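PDB 4P1L: solute-binding protein Csal_2479, which binds D-glucuronate and probably delivers it, as the periplasmic solute-binding component, to a tripartite ATP-independent (TRAP) transport system that carries it into the cytoplasm. Local coordinates for residues A[90-93]-A[94-98]; A[171-174]-A[175-178]; A[194-198]-A[199-203]; A[298-301]-A[302-305]. One frame throughout, in Å; residues are numbered along the deposited sequence.

Interaction 1. Residues A[90-93]-A[94-98]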
loop_
_atom_site.group_PDB
_atom_site.type_symbol
_atom_site.label_atom_id
_atom_site.label_comp_id
_atom_site.label_asym_id
_atom_site.label_seq_id
_atom_site.Cartn_x
_atom_site.Cartn_y
_atom_site.Cartn_z
ATOM N N GLY A 90 -0.121 4.589 1.899
ATOM C CA GLY A 90 0.762 5.612 1.351
ATOM C C GLY A 90 0.056 6.893 0.938
ATOM O O GLY A 90 0.386 7.982 1.432
ATOM N N PRO A 91 -0.903 6.787 -0.000
ATOM C CA PRO A 91 -1.713 7.921 -0.419
ATOM C C PRO A 91 -2.592 8.449 0.684
ATOM O O PRO A 91 -3.174 9.538 0.527
ATOM C CB PRO A 91 -2.586 7.352 -1.533
ATOM C CG PRO A 91 -1.932 6.143 -1.966
ATOM C CD PRO A 91 -1.182 5.597 -0.825
HETATM N N MSE A 92 -2.720 7.702 1.776
HETATM C CA MSE A 92 -3.513 8.176 2.918
HETATM C C MSE A 92 -2.711 9.210 3.734
HETATM O O MSE A 92 -3.284 10.018 4.474
HETATM C CB MSE A 92 -3.930 6.998 3.795
HETATM C CG MSE A 92 -4.972 7.259 4.877
HETATM SE SE MSE A 92 -6.687 7.790 4.103
HETATM C CE MSE A 92 -7.081 6.143 3.133
ATOM N N GLY A 93 -1.389 9.191 3.596
ATOM C CA GLY A 93 -0.520 10.076 4.372
ATOM C C GLY A 93 -0.839 11.551 4.230
ATOM O O GLY A 93 -0.937 12.279 5.228
ATOM N N PRO A 94 -1.010 12.022 2.998
ATOM C CA PRO A 94 -1.363 13.442 2.845
ATOM C C PRO A 94 -2.735 13.832 3.411
ATOM O O PRO A 94 -3.015 15.022 3.535
ATOM C CB PRO A 94 -1.339 13.642 1.328
ATOM C CG PRO A 94 -0.299 12.635 0.840
ATOM C CD PRO A 94 -0.408 11.450 1.774
ATOM N N ILE A 95 -3.570 12.853 3.751
ATOM C CA ILE A 95 -4.923 13.118 4.201
ATOM C C ILE A 95 -5.035 12.962 5.717
ATOM O O ILE A 95 -5.749 13.726 6.372
ATOM C CB ILE A 95 -5.890 12.186 3.462
ATOM C CG1 ILE A 95 -5.804 12.508 1.962
ATOM C CG2 ILE A 95 -7.311 12.373 3.962
ATOM C CD1 ILE A 95 -6.101 11.388 1.076
ATOM N N VAL A 96 -4.313 11.979 6.262
ATOM C CA VAL A 96 -4.358 11.643 7.686
ATOM C C VAL A 96 -2.944 11.683 8.250
ATOM O O VAL A 96 -2.142 10.808 7.970
ATOM C CB VAL A 96 -4.885 10.223 7.922
ATOM C CG1 VAL A 96 -4.964 9.921 9.413
ATOM C CG2 VAL A 96 -6.216 10.017 7.264
ATOM N N PRO A 97 -2.631 12.701 9.062
ATOM C CA PRO A 97 -1.231 12.871 9.476
ATOM C C PRO A 97 -0.567 11.623 10.066
ATOM O O PRO A 97 0.558 11.309 9.667
ATOM C CB PRO A 97 -1.315 14.017 10.487
ATOM C CG PRO A 97 -2.443 14.850 9.964
ATOM C CD PRO A 97 -3.460 13.870 9.403
ATOM N N ALA A 98 -1.244 10.920 10.964
ATOM C CA ALA A 98 -0.684 9.723 11.598
ATOM C C ALA A 98 -0.317 8.651 10.601
ATOM O O ALA A 98 0.642 7.894 10.816
ATOM C CB ALA A 98 -1.669 9.146 12.647
#
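Met92 O is where the backbones of 90-93 and 94-98 join, since it accepts from two successive amides of the following turn. Val96 N lies 2.8 Å from Met92 O and almost in line with the carbonyl bond (C=O...N angle 174°), whereas Ile95 N, 2.9 Å from Met92 O, comes from above the carbonyl plane, 55° out of it. The two donors therefore use different approaches to one oxygen. Ahead of them, Gly90 to Gly93 form a type I beta turn, closed by Gly93 N on Gly90 O at 3.0 Å. Pro91 and Pro94 have no amide hydrogen to give; the ring of Pro94 instead sets its CD 3.6 Å from Gly90 O.

Among the side chains, Met92, present as selenomethionine, and Val96 lie alongside each other and point the same way. Both CG and SE of Met92 are 3.9 Å from Val96 CG2. The Met92 chain leaves with CG opposite the backbone N (chi1 -169°) and then bends at chi2 and chi3, which keeps the selenium beside that methyl. Ile95 reaches back differently: the end of its longer branch, CD1, meets a backbone oxygen, Pro91 O, at 3.5 Å.

Outside the pair, Met92 and Ile95 rest on Ile74 of helix 70-78, while Met92 and Val96 also touch Leu130 of helix 121-132. The arrangement is a proline- and glycine-rich run of turns following strand 84-88, and it borders the sugar pocket: the side chain of Pro91 is about 4 Å from that of Gln70, a D-glucuronate-binding residue, and about 6 Å from the bound sugar.

Interaction 2. Residues A[171-174]-A[175-178]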
loop_
_atom_site.group_PDB
_atom_site.type_symbol
_atom_site.label_atom_id
_atom_site.label_comp_id
_atom_site.label_asym_id
_atom_site.label_seq_id
_atom_site.Cartn_x
_atom_site.Cartn_y
_atom_site.Cartn_z
ATOM N N ASN A 171 3.214 11.088 -2.204
ATOM C CA ASN A 171 3.500 11.419 -0.830
ATOM C C ASN A 171 4.923 11.996 -0.846
ATOM O O ASN A 171 5.855 11.382 -1.361
ATOM C CB ASN A 171 3.408 10.182 0.038
ATOM C CG ASN A 171 3.561 10.484 1.509
ATOM O OD1 ASN A 171 4.343 11.345 1.920
ATOM N ND2 ASN A 171 2.795 9.771 2.321
ATOM N N ASP A 172 5.073 13.205 -0.319
ATOM C CA ASP A 172 6.354 13.908 -0.376
ATOM C C ASP A 172 7.472 13.076 0.267
ATOM O O ASP A 172 8.639 13.213 -0.101
ATOM C CB ASP A 172 6.280 15.254 0.367
ATOM C CG ASP A 172 5.439 16.296 -0.354
ATOM O OD1 ASP A 172 5.020 16.045 -1.503
ATOM O OD2 ASP A 172 5.224 17.377 0.235
ATOM N N LEU A 173 7.124 12.239 1.238
ATOM C CA LEU A 173 8.121 11.398 1.890
ATOM C C LEU A 173 8.868 10.519 0.895
ATOM O O LEU A 173 10.067 10.249 1.085
ATOM C CB LEU A 173 7.508 10.494 2.969
ATOM C CG LEU A 173 7.189 11.170 4.297
ATOM C CD1 LEU A 173 6.460 10.237 5.255
ATOM C CD2 LEU A 173 8.469 11.676 4.959
ATOM N N TYR A 174 8.164 10.063 -0.137
ATOM C CA TYR A 174 8.769 9.202 -1.176
ATOM C C TYR A 174 9.758 9.954 -2.063
ATOM O O TYR A 174 10.723 9.388 -2.525
ATOM C CB TYR A 174 7.699 8.535 -2.056
ATOM C CG TYR A 174 6.642 7.788 -1.273
ATOM C CD1 TYR A 174 6.952 7.177 -0.065
ATOM C CD2 TYR A 174 5.332 7.723 -1.730
ATOM C CE1 TYR A 174 5.977 6.492 0.671
ATOM C CE2 TYR A 174 4.352 7.067 -1.010
ATOM C CZ TYR A 174 4.665 6.459 0.190
ATOM O OH TYR A 174 3.688 5.782 0.895
ATOM N N VAL A 175 9.490 11.225 -2.341
ATOM C CA VAL A 175 10.473 12.035 -3.068
ATOM C C VAL A 175 11.717 12.233 -2.192
ATOM O O VAL A 175 12.861 12.099 -2.653
ATOM C CB VAL A 175 9.858 13.374 -3.491
ATOM C CG1 VAL A 175 10.909 14.282 -4.168
ATOM C CG2 VAL A 175 8.665 13.136 -4.387
ATOM N N GLN A 176 11.498 12.544 -0.915
ATOM C CA GLN A 176 12.606 12.675 0.004
ATOM C C GLN A 176 13.387 11.365 0.047
ATOM O O GLN A 176 14.629 11.369 0.041
ATOM C CB GLN A 176 12.121 13.103 1.392
ATOM C CG GLN A 176 13.149 13.835 2.186
ATOM C CD GLN A 176 12.642 14.246 3.552
ATOM O OE1 GLN A 176 11.508 13.912 3.940
ATOM N NE2 GLN A 176 13.494 14.940 4.308
HETATM N N MSE A 177 12.673 10.251 0.086
HETATM C CA MSE A 177 13.319 8.929 0.108
HETATM C C MSE A 177 14.247 8.697 -1.099
HETATM O O MSE A 177 15.430 8.370 -0.923
HETATM C CB MSE A 177 12.257 7.830 0.156
HETATM C CG MSE A 177 12.806 6.424 0.066
HETATM SE SE MSE A 177 11.386 5.097 -0.019
HETATM C CE MSE A 177 10.994 5.333 -1.944
ATOM N N ILE A 178 13.726 8.885 -2.312
ATOM C CA ILE A 178 14.537 8.730 -3.508
ATOM C C ILE A 178 15.717 9.728 -3.532
ATOM O O ILE A 178 16.851 9.378 -3.901
ATOM C CB ILE A 178 13.703 8.905 -4.774
ATOM C CG1 ILE A 178 12.626 7.813 -4.880
ATOM C CG2 ILE A 178 14.608 8.885 -6.031
ATOM C CD1 ILE A 178 13.166 6.405 -4.976
#
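Leu173 O receives the amide of Met177 at 2.8 Å from Met177 N, with the donor tilted 26° from the carbonyl plane. The bonds before and after it follow the same i to i+4 pattern and are straighter at the hydrogen: Gln176 N is 3.0 Å from Asp172 O, and Ile178 N is 3.1 Å from Tyr174 O, each with an N-H...O angle of 172°. Asn171 is the N-cap. Its OD1 accepts from Leu173 N at 3.0 Å, the donor tilted from the amide plane, and its CG lies over one face of the Tyr174 ring, displaced toward the rim. The other end of that amide is also held, since ND2 bonds to Asn100 OD1 and to Gly90 O; the cap side chain is thus fixed from both ends.

This is the first part of the crossover helix of a beta-alpha-beta unit, strand 165-168, helix 172-181 and strand 184-187. The unit's strand 165-168 includes Val168, on which Tyr174, Val175 and Ile178 all pack.

Leu173 and Gln176, one turn apart, are set at a slant to each other, with Leu173 CD2 3.9 Å from Gln176 OE1. Gln176 has CG opposite the backbone N (chi1 -154°) and an extended chain beyond it, which sends the amide outward from the helix axis, its OE1 beside that methyl. Met177, a selenomethionine, instead brings CB to 3.4 Å from Leu173 O, and CG1 of Ile178 sits equally near Tyr174 O. The Tyr174 hydroxyl is hydrogen-bonded to Ser103 OG, and the Tyr174 side chain lies about 8 Å from the bound sugar.

Interaction 3. Residues A[194-198]-A[199-203]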
loop_
_atom_site.group_PDB
_atom_site.type_symbol
_atom_site.label_atom_id
_atom_site.label_comp_id
_atom_site.label_asym_id
_atom_site.label_seq_id
_atom_site.Cartn_x
_atom_site.Cartn_y
_atom_site.Cartn_z
ATOM N N TYR A 194 3.256 2.416 -16.692
ATOM C CA TYR A 194 3.691 1.504 -17.751
ATOM C C TYR A 194 4.134 2.250 -18.993
ATOM O O TYR A 194 5.246 2.050 -19.488
ATOM C CB TYR A 194 2.569 0.545 -18.131
ATOM C CG TYR A 194 2.947 -0.370 -19.275
ATOM C CD1 TYR A 194 3.768 -1.479 -19.061
ATOM C CD2 TYR A 194 2.497 -0.127 -20.561
ATOM C CE1 TYR A 194 4.118 -2.331 -20.108
ATOM C CE2 TYR A 194 2.844 -0.970 -21.612
ATOM C CZ TYR A 194 3.649 -2.064 -21.379
ATOM O OH TYR A 194 3.980 -2.904 -22.408
ATOM N N GLN A 195 3.250 3.106 -19.507
ATOM C CA GLN A 195 3.543 3.866 -20.722
ATOM C C GLN A 195 4.707 4.806 -20.467
ATOM O O GLN A 195 5.504 5.054 -21.366
ATOM C CB GLN A 195 2.325 4.666 -21.203
ATOM C CG GLN A 195 1.185 3.825 -21.795
ATOM C CD GLN A 195 1.608 2.942 -22.974
ATOM O OE1 GLN A 195 2.492 3.298 -23.756
ATOM N NE2 GLN A 195 0.973 1.770 -23.090
ATOM N N SER A 196 4.803 5.341 -19.245
ATOM C CA SER A 196 5.868 6.280 -18.933
ATOM C C SER A 196 7.253 5.602 -18.974
ATOM O O SER A 196 8.238 6.184 -19.446
ATOM C CB SER A 196 5.597 6.952 -17.589
ATOM O OG SER A 196 6.496 8.018 -17.371
ATOM N N LEU A 197 7.331 4.374 -18.475
ATOM C CA LEU A 197 8.525 3.549 -18.659
ATOM C C LEU A 197 8.794 3.258 -20.138
ATOM O O LEU A 197 9.928 3.357 -20.608
ATOM C CB LEU A 197 8.372 2.221 -17.916
ATOM C CG LEU A 197 8.435 2.285 -16.389
ATOM C CD1 LEU A 197 7.941 0.977 -15.821
ATOM C CD2 LEU A 197 9.842 2.589 -15.864
ATOM N N LYS A 198 7.748 2.878 -20.861
ATOM C CA LYS A 198 7.891 2.512 -22.274
ATOM C C LYS A 198 8.477 3.669 -23.091
ATOM O O LYS A 198 9.342 3.474 -23.948
ATOM C CB LYS A 198 6.526 2.102 -22.835
ATOM C CG LYS A 198 6.562 1.079 -23.973
ATOM C CD LYS A 198 5.155 0.512 -24.208
ATOM C CE LYS A 198 4.804 0.399 -25.696
ATOM N NZ LYS A 198 5.475 -0.750 -26.365
ATOM N N THR A 199 8.015 4.880 -22.809
ATOM C CA THR A 199 8.440 6.059 -23.564
ATOM C C THR A 199 9.702 6.738 -23.034
ATOM O O THR A 199 10.167 7.715 -23.621
ATOM C CB THR A 199 7.328 7.113 -23.622
ATOM O OG1 THR A 199 7.022 7.582 -22.305
ATOM C CG2 THR A 199 6.083 6.534 -24.280
ATOM N N GLY A 200 10.248 6.241 -21.924
ATOM C CA GLY A 200 11.503 6.753 -21.414
ATOM C C GLY A 200 11.406 8.013 -20.591
ATOM O O GLY A 200 12.426 8.556 -20.181
ATOM N N VAL A 201 10.180 8.463 -20.331
ATOM C CA VAL A 201 9.905 9.603 -19.465
ATOM C C VAL A 201 10.432 9.403 -18.036
ATOM O O VAL A 201 10.808 10.360 -17.367
ATOM C CB VAL A 201 8.379 9.839 -19.403
ATOM C CG1 VAL A 201 8.018 10.859 -18.350
ATOM C CG2 VAL A 201 7.855 10.273 -20.775
ATOM N N ILE A 202 10.437 8.153 -17.577
ATOM C CA ILE A 202 10.996 7.775 -16.271
ATOM C C ILE A 202 11.892 6.565 -16.503
ATOM O O ILE A 202 11.687 5.836 -17.469
ATOM C CB ILE A 202 9.896 7.410 -15.241
ATOM C CG1 ILE A 202 8.963 6.311 -15.784
ATOM C CG2 ILE A 202 9.100 8.664 -14.832
ATOM C CD1 ILE A 202 7.926 5.870 -14.780
ATOM N N ASP A 203 12.894 6.368 -15.648
ATOM C CA ASP A 203 13.781 5.196 -15.731
ATOM C C ASP A 203 13.323 4.021 -14.862
ATOM O O ASP A 203 13.801 2.907 -15.018
ATOM C CB ASP A 203 15.193 5.576 -15.288
ATOM C CG ASP A 203 15.731 6.786 -16.032
ATOM O OD1 ASP A 203 15.584 6.804 -17.267
ATOM O OD2 ASP A 203 16.266 7.718 -15.379
HETATM O O HOH W 1 12.462 4.177 -19.444
#
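Hydrogen bonds at the helix end centre on Gln195 O, which takes both the backbone and the hydroxyl of Thr199. Thr199 N is 2.9 Å and Thr199 OG1 3.1 Å from Gln195 O, and the two donors approach from opposite faces of the carbonyl plane. The hydroxyl is brought back to this oxygen because OG1 stands between the backbone N and the carbonyl carbon (chi1 63°). Next along the chain, Gly200 N meets Leu197 O at 3.2 Å from well above its plane. Gly200 has positive phi (82°), the conformation that ends the helix in a Schellman motif, and a weak bond of 3.5 Å runs from Ile202 N to Ser196 O. A water donates to both Leu197 O and Ile202 O, bridging the last turn to the chain that leaves it.

The apolar contact is carried by Ile202, whose side chain ends against the last helical turn. Its CG1 is 3.8 Å from Leu197 CD2, where the two chains run at an angle to each other. Van der Waals contacts surround the Ser196 hydroxyl: Ile202 CG1 is 3.4 Å and Val201 CB 3.3 Å from Ser196 OG, while Ile202 CD1 approaches Ser196 CB. Cut back to an alanine, Ile202 would lose CG1 and CD1, which would probably open a gap beside Leu197 CD2 and strip Ser196 of much of its apolar cover.

Residues 199-203 thereby lead the chain from helix 193-198 to strand 204-207. Ile202 also packs on Lys165 and Arg167 of strand 165-168, Arg167 being a D-glucuronate-binding residue, while Asp203 OD2 accepts from Lys165 N and Leu197 faces the loop residues His217 and Val220.

Interaction 4. Residues A[298-301]-A[302-305]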
loop_
_atom_site.group_PDB
_atom_site.type_symbol
_atom_site.label_atom_id
_atom_site.label_comp_id
_atom_site.label_asym_id
_atom_site.label_seq_id
_atom_site.Cartn_x
_atom_site.Cartn_y
_atom_site.Cartn_z
ATOM N N ALA A 298 20.368 3.752 6.540
ATOM C CA ALA A 298 21.134 4.770 7.248
ATOM C C ALA A 298 20.917 6.133 6.585
ATOM O O ALA A 298 20.849 7.164 7.263
ATOM C CB ALA A 298 22.603 4.417 7.275
ATOM N N LYS A 299 20.780 6.138 5.262
ATOM C CA LYS A 299 20.553 7.393 4.546
ATOM C C LYS A 299 19.186 8.036 4.823
ATOM O O LYS A 299 18.953 9.190 4.441
ATOM C CB LYS A 299 20.726 7.170 3.048
ATOM C CG LYS A 299 22.187 7.043 2.643
ATOM C CD LYS A 299 22.305 7.034 1.150
ATOM C CE LYS A 299 23.571 7.734 0.673
ATOM N NZ LYS A 299 24.775 7.051 1.165
HETATM N N MSE A 300 18.273 7.285 5.443
HETATM C CA MSE A 300 16.928 7.782 5.711
HETATM C C MSE A 300 16.805 8.625 6.988
HETATM O O MSE A 300 15.756 9.227 7.239
HETATM C CB MSE A 300 15.926 6.628 5.791
HETATM C CG MSE A 300 15.998 5.670 4.620
HETATM SE SE MSE A 300 15.438 6.515 2.912
HETATM C CE MSE A 300 17.133 7.026 2.178
ATOM N N GLN A 301 17.863 8.686 7.785
ATOM C CA GLN A 301 17.814 9.391 9.071
ATOM C C GLN A 301 17.225 10.814 9.020
ATOM O O GLN A 301 16.398 11.179 9.873
ATOM C CB GLN A 301 19.211 9.429 9.709
ATOM C CG GLN A 301 19.188 9.891 11.172
ATOM C CD GLN A 301 18.435 8.922 12.065
ATOM O OE1 GLN A 301 18.741 7.730 12.112
ATOM N NE2 GLN A 301 17.426 9.426 12.765
ATOM N N PRO A 302 17.619 11.623 8.019
ATOM C CA PRO A 302 17.095 12.991 7.966
ATOM C C PRO A 302 15.591 13.012 7.792
ATOM O O PRO A 302 14.935 13.951 8.247
ATOM C CB PRO A 302 17.763 13.585 6.713
ATOM C CG PRO A 302 19.006 12.771 6.535
ATOM C CD PRO A 302 18.649 11.388 6.985
ATOM N N ILE A 303 15.051 11.988 7.128
ATOM C CA ILE A 303 13.610 11.879 6.930
ATOM C C ILE A 303 12.906 11.691 8.282
ATOM O O ILE A 303 11.896 12.345 8.592
ATOM C CB ILE A 303 13.273 10.746 5.934
ATOM C CG1 ILE A 303 13.937 11.057 4.587
ATOM C CG2 ILE A 303 11.793 10.636 5.752
ATOM C CD1 ILE A 303 13.684 9.992 3.496
ATOM N N TYR A 304 13.457 10.810 9.099
ATOM C CA TYR A 304 12.884 10.547 10.409
ATOM C C TYR A 304 13.025 11.781 11.303
ATOM O O TYR A 304 12.079 12.160 11.986
ATOM C CB TYR A 304 13.572 9.344 11.065
ATOM C CG TYR A 304 13.094 7.974 10.604
ATOM C CD1 TYR A 304 13.440 7.456 9.366
ATOM C CD2 TYR A 304 12.320 7.189 11.443
ATOM C CE1 TYR A 304 13.012 6.175 8.973
ATOM C CE2 TYR A 304 11.884 5.926 11.064
ATOM C CZ TYR A 304 12.220 5.430 9.836
ATOM O OH TYR A 304 11.818 4.165 9.481
ATOM N N ASP A 305 14.211 12.398 11.301
ATOM C CA ASP A 305 14.457 13.575 12.131
ATOM C C ASP A 305 13.466 14.710 11.802
ATOM O O ASP A 305 12.879 15.342 12.710
ATOM C CB ASP A 305 15.889 14.100 11.936
ATOM C CG ASP A 305 16.962 13.152 12.434
ATOM O OD1 ASP A 305 16.668 12.165 13.133
ATOM O OD2 ASP A 305 18.137 13.416 12.107
#
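Polar contacts between Gln301 and Asp305 join both backbone and side chains over one helical turn. Asp305 N donates to Gln301 O at 2.9 Å with an N-H...O angle of 170°, an i to i+4 helix bond. Beside it, Gln301 NE2 reaches Asp305 OD1 at 2.9 Å. The acceptor lies nearly in the amide plane of Gln301, while the donor stands above the carboxylate, 37° out of its plane, the amide and carboxylate planes being inclined to each other. A bend at chi2 (64°) swings the glutamine amide round toward the acid. Replacing Asp305 with an alanine would remove the acceptor of Gln301 NE2 and is likely to set the amide free to turn. Earlier in the turn, Met300 O accepts two weak bonds, from Ile303 N and from Tyr304 N, and the same oxygen stands at the edge of the Tyr304 ring, in its plane, with Tyr304 CD1 3.6 Å from Met300 O. At the join, a ring carbon meets a backbone carbonyl, Pro302 CD lying 3.4 Å from Lys299 O.

Apolar contacts are made by Met300, a selenomethionine, and Ile303, which lie alongside and point the same way with Met300 SE 3.9 Å from Ile303 CD1. Met300 CB also comes to 4.3 Å from Tyr304 CE1.

The Tyr304 hydroxyl is bonded to Pro105 O, and Ile303 packs on Leu173 and Gln176 of helix 172-181. The whole is a helix start: a type I turn from Ala298 to Gln301 links helix 293-298 to helix 301-310, and proline in the first turn of the latter fits a position where no backbone donor is needed.

Overall arrangement
Interactions 1, 2 and 4 form a touching series, while interaction 3 stands apart. The centres of interactions 1 and 2 are 13 Å apart, and Gly90 O lies 3.1 Å from Asn171 ND2, so the turns after strand 84-88 meet the start of helix 172-181. Interaction 4, its centre 11 Å from that of interaction 2, packs on the same helix: Ile303 CG2 is 3.6 Å from Leu173 CD2. Interaction 3 is about 10 Å from interaction 2 between nearest atoms. Between side chain and sugar, interaction 1 comes to about 6 Å through Pro91, interactions 2 and 3 to about 8 and 11 Å, and interaction 4 lies away from the pocket.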